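Local coordinates for protein probable acetyltransferase (Thermus thermophilus, PDB 3EXN) that binds acetyl coenzyme A and is probably a GCN5-related N-acetyltransferase that passes the acetyl group to an acceptor substrate, at residues D59-F65 with Y76-G82; E85-L91 with V120-V126; Q139-R144 with W155-P159. All coordinates share one frame. Residue numbers count along the deposited sequence, not the author numbering.

The three contacts follow one another along the chain and spread across a single mixed sheet. Contact 1 joins the antiparallel strands 62-69 and 72-81, contact 2 the parallel strands 89-96 and 122-128, and contact 3 the end of helix 132-140 and the residues after it to the closing strand 153-159. Contacts 1 and 2 have centres about 11 Å apart and meet where strand 72-81 pairs with 89-96; contacts 2 and 3, also about 11 Å apart, meet where 122-128 pairs with 153-159. Contacts 1 and 3 lie about 18 Å apart, centre to centre, and do not touch. The acetyl end of the cofactor sits at contact 2, beside L91 and V126 on the parallel strands of this GNAT fold.

Contact 1: residues D59-F65 with Y76-G82; sequences DPRRRAF and YLDAKLG
Two salt bridges tie these antiparallel segments together. R62, with chi1 to chi3 all m, curls over the sheet so that NE donates to D78 OD1 and NH1 to D78 OD2, each at 2.8 Å; Y76 OH also donates to D78 OD2 at 2.8 Å. Next along the same face, K80 NZ reaches D59 OD2 at 2.8 Å. D59 is t at chi1, and its OD1 accepts from R61 N at 3.0 Å, an Asx turn within the type I turn D59-R62 that leads into the strand. The backbone pairing runs R62-K80, R63-A79, A64-D78 and F65-L77. R63 and F65 occupy the hydrogen-bonded positions: R63 N to A79 O is 2.8 Å, A79 N to R63 O 2.9 Å, F65 N to L77 O 2.8 Å and L77 N to F65 O 3.0 Å. L81 N adds a bond to R61 O at 2.9 Å. The strand axes approach to 4.6 Å at 173°. On the face of R63 and F65, F65 CD2 meets L77 CD2 at 3.8 Å, and L81 CD1 lies over the R63 guanidinium, 3.6 Å from R63 NH1. R63 NH2 donates to P60 O at 2.7 Å and to R62 O at 2.9 Å. On the other face A64 CB packs 3.5 Å from Y76 OH. G82, at phi 87°, follows the strand. Together the segments form the open end of a beta hairpin in the GNAT sheet. L56 of helix 46-57 covers the face of R62, A64 and D78, F113 of helix 105-115 covers that of R63, F65 and A79, and strand 89-96 pairs alongside 76-81.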
loop_
_atom_site.group_PDB
_atom_site.type_symbol
_atom_site.label_atom_id
_atom_site.label_comp_id
_atom_site.label_asym_id
_atom_site.label_seq_id
_atom_site.Cartn_x
_atom_site.Cartn_y
_atom_site.Cartn_z
ATOM N N ASP A 59 -4.909 -9.501 13.150
ATOM C CA ASP A 59 -3.837 -10.266 12.510
ATOM C C ASP A 59 -2.457 -9.705 12.917
ATOM O O ASP A 59 -2.092 -8.601 12.493
ATOM C CB ASP A 59 -4.030 -10.250 11.000
ATOM C CG ASP A 59 -3.000 -11.077 10.255
ATOM O OD1 ASP A 59 -2.005 -11.581 10.879
ATOM O OD2 ASP A 59 -3.223 -11.249 9.026
ATOM N N PRO A 60 -1.687 -10.462 13.750
ATOM C CA PRO A 60 -0.385 -9.951 14.268
ATOM C C PRO A 60 0.667 -9.714 13.199
ATOM O O PRO A 60 1.685 -9.051 13.459
ATOM C CB PRO A 60 0.090 -11.050 15.222
ATOM C CG PRO A 60 -0.713 -12.278 14.841
ATOM C CD PRO A 60 -1.941 -11.863 14.153
ATOM N N ARG A 61 0.428 -10.286 12.013
ATOM C CA ARG A 61 1.340 -10.157 10.900
ATOM C C ARG A 61 0.992 -9.108 9.813
ATOM O O ARG A 61 1.760 -8.934 8.870
ATOM C CB ARG A 61 1.580 -11.519 10.313
ATOM C CG ARG A 61 2.342 -12.406 11.283
ATOM C CD ARG A 61 3.164 -13.351 10.537
ATOM N NE ARG A 61 2.340 -14.362 9.906
ATOM C CZ ARG A 61 1.855 -15.426 10.524
ATOM N NH1 ARG A 61 1.127 -16.299 9.824
ATOM N NH2 ARG A 61 2.091 -15.626 11.835
ATOM N N ARG A 62 -0.120 -8.411 9.953
ATOM C CA ARG A 62 -0.443 -7.300 9.056
ATOM C C ARG A 62 0.364 -6.094 9.513
ATOM O O ARG A 62 0.552 -5.851 10.719
ATOM C CB ARG A 62 -1.949 -6.941 9.073
ATOM C CG ARG A 62 -2.865 -7.883 8.279
ATOM C CD ARG A 62 -2.874 -7.702 6.733
ATOM N NE ARG A 62 -3.692 -6.562 6.227
ATOM C CZ ARG A 62 -5.007 -6.565 6.061
ATOM N NH1 ARG A 62 -5.605 -5.486 5.559
ATOM N NH2 ARG A 62 -5.752 -7.642 6.365
ATOM N N ARG A 63 0.886 -5.362 8.527
ATOM C CA ARG A 63 1.606 -4.126 8.763
ATOM C C ARG A 63 0.992 -3.056 7.874
ATOM O O ARG A 63 1.292 -2.997 6.658
ATOM C CB ARG A 63 3.084 -4.270 8.466
ATOM C CG ARG A 63 3.849 -5.202 9.448
ATOM C CD ARG A 63 3.979 -4.658 10.875
ATOM N NE ARG A 63 4.693 -5.621 11.761
ATOM C CZ ARG A 63 4.127 -6.673 12.359
ATOM N NH1 ARG A 63 4.868 -7.476 13.149
ATOM N NH2 ARG A 63 2.843 -6.975 12.135
ATOM N N ALA A 64 0.093 -2.274 8.456
ATOM C CA ALA A 64 -0.630 -1.263 7.701
ATOM C C ALA A 64 -0.471 0.103 8.349
ATOM O O ALA A 64 -0.484 0.206 9.597
ATOM C CB ALA A 64 -2.154 -1.641 7.561
ATOM N N PHE A 65 -0.326 1.126 7.497
ATOM C CA PHE A 65 0.026 2.483 7.930
ATOM C C PHE A 65 -0.748 3.531 7.177
ATOM O O PHE A 65 -0.865 3.463 5.935
ATOM C CB PHE A 65 1.510 2.752 7.654
ATOM C CG PHE A 65 2.419 1.723 8.205
ATOM C CD1 PHE A 65 2.975 1.863 9.492
ATOM C CD2 PHE A 65 2.714 0.597 7.445
ATOM C CE1 PHE A 65 3.835 0.881 10.005
ATOM C CE2 PHE A 65 3.565 -0.390 7.951
ATOM C CZ PHE A 65 4.101 -0.257 9.248
ATOM N N TYR A 76 -1.587 5.477 2.089
ATOM C CA TYR A 76 -1.876 4.258 2.841
ATOM C C TYR A 76 -0.967 3.157 2.315
ATOM O O TYR A 76 -0.762 3.067 1.111
ATOM C CB TYR A 76 -3.332 3.863 2.664
ATOM C CG TYR A 76 -3.727 2.622 3.403
ATOM C CD1 TYR A 76 -3.728 2.588 4.795
ATOM C CD2 TYR A 76 -4.144 1.470 2.709
ATOM C CE1 TYR A 76 -4.113 1.433 5.505
ATOM C CE2 TYR A 76 -4.525 0.326 3.402
ATOM C CZ TYR A 76 -4.497 0.307 4.814
ATOM O OH TYR A 76 -4.879 -0.850 5.487
ATOM N N LEU A 77 -0.414 2.332 3.204
ATOM C CA LEU A 77 0.457 1.221 2.834
ATOM C C LEU A 77 0.012 0.000 3.649
ATOM O O LEU A 77 -0.173 0.101 4.855
ATOM C CB LEU A 77 1.941 1.559 3.074
ATOM C CG LEU A 77 3.052 0.527 2.742
ATOM C CD1 LEU A 77 4.393 1.220 2.443
ATOM C CD2 LEU A 77 3.211 -0.541 3.881
ATOM N N ASP A 78 -0.180 -1.140 2.975
ATOM C CA ASP A 78 -0.745 -2.354 3.652
ATOM C C ASP A 78 0.065 -3.518 3.171
ATOM O O ASP A 78 0.137 -3.749 1.975
ATOM C CB ASP A 78 -2.257 -2.515 3.303
ATOM C CG ASP A 78 -3.016 -3.504 4.220
ATOM O OD1 ASP A 78 -2.416 -4.475 4.777
ATOM O OD2 ASP A 78 -4.245 -3.322 4.379
ATOM N N ALA A 79 0.684 -4.225 4.098
ATOM C CA ALA A 79 1.483 -5.425 3.817
ATOM C C ALA A 79 1.163 -6.550 4.815
ATOM O O ALA A 79 0.590 -6.333 5.900
ATOM C CB ALA A 79 2.955 -5.058 3.836
ATOM N N LYS A 80 1.513 -7.761 4.427
ATOM C CA LYS A 80 1.366 -8.972 5.252
ATOM C C LYS A 80 2.729 -9.703 5.338
ATOM O O LYS A 80 3.287 -10.138 4.311
ATOM C CB LYS A 80 0.346 -9.934 4.611
ATOM C CG LYS A 80 0.095 -11.237 5.365
ATOM C CD LYS A 80 -0.389 -10.999 6.771
ATOM C CE LYS A 80 -0.578 -12.299 7.527
ATOM N NZ LYS A 80 -1.887 -12.942 7.201
ATOM N N LEU A 81 3.246 -9.842 6.554
ATOM C CA LEU A 81 4.430 -10.677 6.809
ATOM C C LEU A 81 4.030 -12.165 6.790
ATOM O O LEU A 81 2.971 -12.539 7.285
ATOM C CB LEU A 81 5.038 -10.316 8.168
ATOM C CG LEU A 81 5.378 -8.852 8.459
ATOM C CD1 LEU A 81 5.949 -8.700 9.901
ATOM C CD2 LEU A 81 6.365 -8.363 7.387
ATOM N N GLY A 82 4.903 -13.034 6.272
ATOM C CA GLY A 82 4.650 -14.464 6.346
ATOM C C GLY A 82 3.802 -14.993 5.194
ATOM O O GLY A 82 3.338 -16.145 5.251
#

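Contact 2: residues E85-L91 with V120-V126; sequences EAEDATL and VRRLYAV. With ACO (acetyl coenzyme *a), chain C.
R121 lays one face of its guanidinium over E87 CB, which approaches R121 NE to 3.9 Å, while its edge grips D88. With chi1 and chi2 t and chi3 p, it gives R121 NE to D88 OD1 at 2.7 Å and R121 NH1 to D88 OD2 at 2.9 Å. R122 NE stands 4.0 Å from D88 OD1, a long salt bridge that extends the charge network. A water donates to D88 OD2 at 2.5 Å and lies 2.9 Å from Y124 OH, linking carboxylate and phenol. The backbone of 85-91 begins in a type I turn, E85-D88, closed by D88 N to E85 O at 2.9 Å; R121 N then bonds to E87 O at 2.9 Å. Beyond it the strands run parallel, pairing A89-L123, T90-Y124 and L91-A125, with axes 4.4 Å apart and crossing at -31°. Bonds alternate: A89 N to R122 O 3.1 Å, Y124 N to A89 O 2.9 Å, L91 N to Y124 O 2.8 Å, V126 N to L91 O 3.2 Å. On the face of A89, L91, L123 and A125, A89 CB packs against L123 CD1 at 3.9 Å and V120 CG1 at 4.1 Å. T90 and Y124 share the other face, T90 OG1 3.6 Å from Y124 CB, with T90 OG1 also bonded to Y83 O. Just past the pairing, V126 O lies 3.1 Å and L91 O 3.7 Å from CH3 of the bound acetyl coenzyme A. These are the parallel strands of the GNAT beta-alpha-beta unit, joined through helix 105-115, whose splaying, a hallmark of the family, admits acetyl-CoA between them.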
loop_
_atom_site.group_PDB
_atom_site.type_symbol
_atom_site.label_atom_id
_atom_site.label_comp_id
_atom_site.label_asym_id
_atom_site.label_seq_id
_atom_site.Cartn_x
_atom_site.Cartn_y
_atom_site.Cartn_z
ATOM N N GLU A 85 5.318 -17.141 1.841
ATOM C CA GLU A 85 5.999 -18.025 2.769
ATOM C C GLU A 85 6.367 -17.311 4.067
ATOM O O GLU A 85 6.500 -16.101 4.100
ATOM C CB GLU A 85 7.272 -18.572 2.128
ATOM C CG GLU A 85 7.023 -19.129 0.731
ATOM C CD GLU A 85 7.112 -20.607 0.681
ATOM O OE1 GLU A 85 8.260 -21.115 0.733
ATOM O OE2 GLU A 85 6.048 -21.264 0.578
ATOM N N ALA A 86 6.550 -18.123 5.113
ATOM C CA ALA A 86 6.826 -17.677 6.464
ATOM C C ALA A 86 7.919 -16.616 6.528
ATOM O O ALA A 86 7.817 -15.695 7.351
ATOM C CB ALA A 86 7.245 -18.904 7.337
ATOM N N GLU A 87 8.959 -16.778 5.682
ATOM C CA GLU A 87 10.150 -15.895 5.670
ATOM C C GLU A 87 10.027 -14.620 4.831
ATOM O O GLU A 87 10.948 -13.787 4.832
ATOM C CB GLU A 87 11.350 -16.644 5.118
ATOM C CG GLU A 87 11.596 -17.974 5.787
ATOM C CD GLU A 87 10.860 -19.152 5.151
ATOM O OE1 GLU A 87 9.725 -18.975 4.642
ATOM O OE2 GLU A 87 11.425 -20.275 5.191
ATOM N N ASP A 88 8.933 -14.508 4.073
ATOM C CA ASP A 88 8.723 -13.369 3.163
ATOM C C ASP A 88 7.651 -12.402 3.655
ATOM O O ASP A 88 7.111 -12.545 4.767
ATOM C CB ASP A 88 8.343 -13.889 1.773
ATOM C CG ASP A 88 9.285 -14.930 1.278
ATOM O OD1 ASP A 88 10.456 -14.900 1.686
ATOM O OD2 ASP A 88 8.853 -15.769 0.488
ATOM N N ALA A 89 7.386 -11.390 2.828
ATOM C CA ALA A 89 6.327 -10.381 3.062
ATOM C C ALA A 89 5.723 -10.024 1.721
ATOM O O ALA A 89 6.388 -10.151 0.703
ATOM C CB ALA A 89 6.915 -9.109 3.744
ATOM N N THR A 90 4.491 -9.470 1.726
ATOM C CA THR A 90 3.848 -9.090 0.475
ATOM C C THR A 90 3.165 -7.784 0.719
ATOM O O THR A 90 2.441 -7.629 1.706
ATOM C CB THR A 90 2.788 -10.122 0.022
ATOM O OG1 THR A 90 3.412 -11.366 -0.289
ATOM C CG2 THR A 90 1.968 -9.645 -1.193
ATOM N N LEU A 91 3.410 -6.849 -0.183
ATOM C CA LEU A 91 2.725 -5.562 -0.194
ATOM C C LEU A 91 1.454 -5.754 -1.056
ATOM O O LEU A 91 1.529 -6.075 -2.251
ATOM C CB LEU A 91 3.662 -4.450 -0.775
ATOM C CG LEU A 91 3.094 -3.015 -0.917
ATOM C CD1 LEU A 91 3.004 -2.410 0.418
ATOM C CD2 LEU A 91 4.063 -2.201 -1.845
ATOM N N VAL A 120 13.384 -10.385 7.355
ATOM C CA VAL A 120 12.582 -10.822 6.206
ATOM C C VAL A 120 13.449 -11.022 4.958
ATOM O O VAL A 120 14.358 -10.242 4.691
ATOM C CB VAL A 120 11.485 -9.768 5.852
ATOM C CG1 VAL A 120 10.799 -10.123 4.562
ATOM C CG2 VAL A 120 10.498 -9.608 6.980
ATOM N N ARG A 121 13.093 -12.029 4.169
ATOM C CA ARG A 121 13.885 -12.526 3.048
ATOM C C ARG A 121 13.615 -11.835 1.717
ATOM O O ARG A 121 14.542 -11.303 1.113
ATOM C CB ARG A 121 13.670 -14.049 2.946
ATOM C CG ARG A 121 14.358 -14.780 1.795
ATOM C CD ARG A 121 14.002 -16.280 1.779
ATOM N NE ARG A 121 12.618 -16.543 1.379
ATOM C CZ ARG A 121 12.058 -17.748 1.356
ATOM N NH1 ARG A 121 10.793 -17.879 0.975
ATOM N NH2 ARG A 121 12.756 -18.838 1.699
ATOM N N ARG A 122 12.366 -11.869 1.235
ATOM C CA ARG A 122 11.952 -11.222 -0.028
ATOM C C ARG A 122 10.694 -10.433 0.218
ATOM O O ARG A 122 9.878 -10.843 1.037
ATOM C CB ARG A 122 11.561 -12.228 -1.131
ATOM C CG ARG A 122 12.452 -13.432 -1.279
ATOM C CD ARG A 122 11.773 -14.542 -2.036
ATOM N NE ARG A 122 12.339 -15.829 -1.663
ATOM C CZ ARG A 122 13.554 -16.253 -2.002
ATOM N NH1 ARG A 122 14.367 -15.496 -2.746
ATOM N NH2 ARG A 122 13.967 -17.457 -1.606
ATOM N N LEU A 123 10.515 -9.378 -0.575
ATOM C CA LEU A 123 9.301 -8.519 -0.530
ATOM C C LEU A 123 8.586 -8.631 -1.865
ATOM O O LEU A 123 9.104 -8.219 -2.896
ATOM C CB LEU A 123 9.703 -7.067 -0.237
ATOM C CG LEU A 123 8.558 -6.057 -0.156
ATOM C CD1 LEU A 123 7.534 -6.480 0.877
ATOM C CD2 LEU A 123 9.099 -4.640 0.168
ATOM N N TYR A 124 7.366 -9.174 -1.831
ATOM C CA TYR A 124 6.553 -9.302 -3.035
ATOM C C TYR A 124 5.638 -8.097 -3.081
ATOM O O TYR A 124 5.432 -7.491 -2.049
ATOM C CB TYR A 124 5.696 -10.560 -2.968
ATOM C CG TYR A 124 6.475 -11.886 -3.197
ATOM C CD1 TYR A 124 6.497 -12.503 -4.452
ATOM C CD2 TYR A 124 7.160 -12.516 -2.151
ATOM C CE1 TYR A 124 7.197 -13.733 -4.660
ATOM C CE2 TYR A 124 7.867 -13.717 -2.359
ATOM C CZ TYR A 124 7.874 -14.312 -3.620
ATOM O OH TYR A 124 8.558 -15.519 -3.829
ATOM N N ALA A 125 5.124 -7.817 -4.273
ATOM C CA ALA A 125 4.075 -6.797 -4.540
ATOM C C ALA A 125 3.085 -7.435 -5.523
ATOM O O ALA A 125 3.508 -8.064 -6.500
ATOM C CB ALA A 125 4.720 -5.568 -5.140
ATOM N N VAL A 126 1.769 -7.291 -5.248
ATOM C CA VAL A 126 0.703 -7.853 -6.104
ATOM C C VAL A 126 -0.104 -6.698 -6.687
ATOM O O VAL A 126 -0.553 -5.834 -5.940
ATOM C CB VAL A 126 -0.197 -8.856 -5.408
ATOM C CG1 VAL A 126 -0.795 -8.291 -4.076
ATOM C CG2 VAL A 126 -1.294 -9.366 -6.404
HETATM O O5B ACO C . 7.777 7.717 -8.405
HETATM P P1A ACO C . 6.977 8.465 -7.169
HETATM O O1A ACO C . 6.802 9.935 -7.549
HETATM O O2A ACO C . 7.563 7.954 -5.862
HETATM O O3A ACO C . 5.532 7.732 -7.341
HETATM P P2A ACO C . 4.229 8.120 -6.510
HETATM O O4A ACO C . 3.261 8.712 -7.539
HETATM O O5A ACO C . 4.546 9.003 -5.327
HETATM O O6A ACO C . 3.782 6.598 -6.066
HETATM C CBP ACO C . 2.069 4.975 -6.805
HETATM C CCP ACO C . 3.489 5.539 -6.997
HETATM C CDP ACO C . 2.060 4.351 -5.422
HETATM C CEP ACO C . 1.751 3.887 -7.827
HETATM C CAP ACO C . 1.026 6.121 -6.898
HETATM O OAP ACO C . 1.039 6.725 -8.219
HETATM C C9P ACO C . -0.400 5.665 -6.658
HETATM O O9P ACO C . -0.905 5.692 -5.544
HETATM N N8P ACO C . -1.084 5.263 -7.726
HETATM C C7P ACO C . -2.508 4.877 -7.673
HETATM C C6P ACO C . -2.788 3.662 -6.789
HETATM C C5P ACO C . -1.986 2.453 -7.250
HETATM O O5P ACO C . -1.878 2.151 -8.458
HETATM N N4P ACO C . -1.406 1.751 -6.264
HETATM C C3P ACO C . -0.628 0.564 -6.540
HETATM C C2P ACO C . -1.480 -0.680 -6.497
HETATM S S1P ACO C . -0.528 -2.181 -6.778
HETATM C C ACO C . 0.105 -2.304 -5.212
HETATM O O ACO C . -0.179 -1.462 -4.400
HETATM C CH3 ACO C . 1.016 -3.457 -4.839
HETATM O O HOH W 1 8.273 -17.167 -1.454
#

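Contact 3: residues Q139-R144 with W155-P159; sequences QAQGFR and WYVRP
F143, with chi1 m and chi2 -107°, presents one ring face to R158: R158 CB stands 3.8 Å from the F143 ring centroid and only 5° off its normal, a CH-pi contact. The R158 chain is extended at chi1 and chi2, both t, then bends at chi3 (p), which brings its guanidinium face over F143 CE2, 3.8 Å from R158 CZ. From there R158 NH1 donates to Q141 O at 2.8 Å and also forms a salt bridge with E111 of helix 105-115. Q141, m at chi1 and chi2, sends OE1 to R107, a residue that binds acetyl-CoA. G142, at phi 101° and psi 8°, ends helix 132-140 in a Schellman motif, with G142 N to Q139 O at 2.9 Å, and turns the chain toward the sheet. Here the last helix of the GNAT fold meets its closing antiparallel strands: R144 and V157 form a hydrogen-bonded pair, CA to CA 5.5 Å, with R144 N to V157 O at 3.0 Å and V157 N to R144 O at 2.9 Å. R144 takes chi1 p and chi2 t, so that its NE comes 3.9 Å from V157 CG1, V157 itself being p. Y156, m at chi1, has its CA-to-CB bond directed toward 139-144, its CB 3.9 Å from F143 CB. F143 also meets F138 edge-to-face and rests on L110 and A125, between helix 105-115 and strand 122-128.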
loop_
_atom_site.group_PDB
_atom_site.type_symbol
_atom_site.label_atom_id
_atom_site.label_comp_id
_atom_site.label_asym_id
_atom_site.label_seq_id
_atom_site.Cartn_x
_atom_site.Cartn_y
_atom_site.Cartn_z
ATOM N N GLN A 139 8.596 -1.906 -11.126
ATOM C CA GLN A 139 9.810 -2.343 -11.858
ATOM C C GLN A 139 10.968 -1.341 -11.659
ATOM O O GLN A 139 12.149 -1.735 -11.452
ATOM C CB GLN A 139 9.510 -2.563 -13.341
ATOM C CG GLN A 139 8.530 -3.730 -13.662
ATOM C CD GLN A 139 9.277 -4.960 -14.177
ATOM O OE1 GLN A 139 10.420 -5.250 -13.745
ATOM N NE2 GLN A 139 8.665 -5.679 -15.103
ATOM N N ALA A 140 10.634 -0.057 -11.699
ATOM C CA ALA A 140 11.621 1.017 -11.532
ATOM C C ALA A 140 12.273 0.954 -10.179
ATOM O O ALA A 140 13.443 1.296 -10.048
ATOM C CB ALA A 140 10.980 2.413 -11.758
ATOM N N GLN A 141 11.545 0.449 -9.179
ATOM C CA GLN A 141 12.085 0.331 -7.810
ATOM C C GLN A 141 12.789 -0.997 -7.572
ATOM O O GLN A 141 13.195 -1.290 -6.450
ATOM C CB GLN A 141 10.974 0.465 -6.785
ATOM C CG GLN A 141 10.154 1.685 -6.961
ATOM C CD GLN A 141 11.002 2.946 -7.043
ATOM O OE1 GLN A 141 11.860 3.166 -6.202
ATOM N NE2 GLN A 141 10.740 3.793 -8.047
ATOM N N GLY A 142 12.905 -1.814 -8.618
ATOM C CA GLY A 142 13.688 -3.033 -8.521
ATOM C C GLY A 142 12.889 -4.318 -8.333
ATOM O O GLY A 142 13.495 -5.375 -8.091
ATOM N N PHE A 143 11.562 -4.236 -8.436
ATOM C CA PHE A 143 10.659 -5.428 -8.383
ATOM C C PHE A 143 10.580 -6.086 -9.770
ATOM O O PHE A 143 10.122 -5.482 -10.718
ATOM C CB PHE A 143 9.256 -5.069 -7.917
ATOM C CG PHE A 143 9.177 -4.679 -6.465
ATOM C CD1 PHE A 143 8.616 -5.538 -5.542
ATOM C CD2 PHE A 143 9.685 -3.455 -6.026
ATOM C CE1 PHE A 143 8.538 -5.201 -4.219
ATOM C CE2 PHE A 143 9.616 -3.094 -4.676
ATOM C CZ PHE A 143 9.041 -3.965 -3.773
ATOM N N ARG A 144 11.025 -7.322 -9.892
ATOM C CA ARG A 144 10.868 -8.045 -11.170
ATOM C C ARG A 144 9.599 -8.912 -11.249
ATOM O O ARG A 144 9.069 -9.368 -10.199
ATOM C CB ARG A 144 12.088 -8.926 -11.457
ATOM C CG ARG A 144 12.182 -10.059 -10.509
ATOM C CD ARG A 144 13.043 -11.149 -10.988
ATOM N NE ARG A 144 12.735 -12.373 -10.239
ATOM C CZ ARG A 144 11.999 -13.408 -10.678
ATOM N NH1 ARG A 144 11.477 -13.443 -11.907
ATOM N NH2 ARG A 144 11.819 -14.455 -9.875
ATOM N N TRP A 155 2.073 -10.684 -10.143
ATOM C CA TRP A 155 3.018 -10.751 -9.028
ATOM C C TRP A 155 4.435 -10.310 -9.431
ATOM O O TRP A 155 4.921 -10.675 -10.501
ATOM C CB TRP A 155 3.077 -12.175 -8.477
ATOM C CG TRP A 155 1.840 -12.547 -7.725
ATOM C CD1 TRP A 155 0.660 -13.008 -8.249
ATOM C CD2 TRP A 155 1.639 -12.425 -6.330
ATOM N NE1 TRP A 155 -0.254 -13.198 -7.251
ATOM C CE2 TRP A 155 0.322 -12.861 -6.059
ATOM C CE3 TRP A 155 2.448 -12.007 -5.270
ATOM C CZ2 TRP A 155 -0.203 -12.874 -4.782
ATOM C CZ3 TRP A 155 1.935 -12.032 -3.999
ATOM C CH2 TRP A 155 0.614 -12.463 -3.763
ATOM N N TYR A 156 5.066 -9.574 -8.510
ATOM C CA TYR A 156 6.451 -9.056 -8.620
ATOM C C TYR A 156 7.205 -9.284 -7.299
ATOM O O TYR A 156 6.587 -9.399 -6.242
ATOM C CB TYR A 156 6.399 -7.557 -8.890
ATOM C CG TYR A 156 5.742 -7.189 -10.180
ATOM C CD1 TYR A 156 6.490 -6.968 -11.339
ATOM C CD2 TYR A 156 4.344 -7.035 -10.247
ATOM C CE1 TYR A 156 5.870 -6.640 -12.555
ATOM C CE2 TYR A 156 3.722 -6.718 -11.454
ATOM C CZ TYR A 156 4.496 -6.531 -12.612
ATOM O OH TYR A 156 3.890 -6.188 -13.812
ATOM N N VAL A 157 8.549 -9.273 -7.340
ATOM C CA VAL A 157 9.364 -9.514 -6.141
ATOM C C VAL A 157 10.692 -8.736 -6.149
ATOM O O VAL A 157 11.315 -8.534 -7.216
ATOM C CB VAL A 157 9.685 -11.023 -5.936
ATOM C CG1 VAL A 157 10.637 -11.563 -7.031
ATOM C CG2 VAL A 157 10.211 -11.269 -4.513
ATOM N N ARG A 158 11.122 -8.338 -4.947
ATOM C CA ARG A 158 12.456 -7.722 -4.745
ATOM C C ARG A 158 13.172 -8.318 -3.545
ATOM O O ARG A 158 12.660 -8.287 -2.430
ATOM C CB ARG A 158 12.310 -6.219 -4.526
ATOM C CG ARG A 158 13.667 -5.472 -4.467
ATOM C CD ARG A 158 13.478 -3.989 -4.408
ATOM N NE ARG A 158 13.082 -3.551 -3.077
ATOM C CZ ARG A 158 12.810 -2.289 -2.735
ATOM N NH1 ARG A 158 12.886 -1.290 -3.628
ATOM N NH2 ARG A 158 12.450 -2.018 -1.480
ATOM N N PRO A 159 14.412 -8.822 -3.740
ATOM C CA PRO A 159 15.104 -9.365 -2.578
ATOM C C PRO A 159 15.475 -8.267 -1.602
ATOM O O PRO A 159 15.687 -7.125 -2.017
ATOM C CB PRO A 159 16.384 -9.974 -3.181
ATOM C CG PRO A 159 16.670 -9.084 -4.348
ATOM C CD PRO A 159 15.301 -8.733 -4.914
#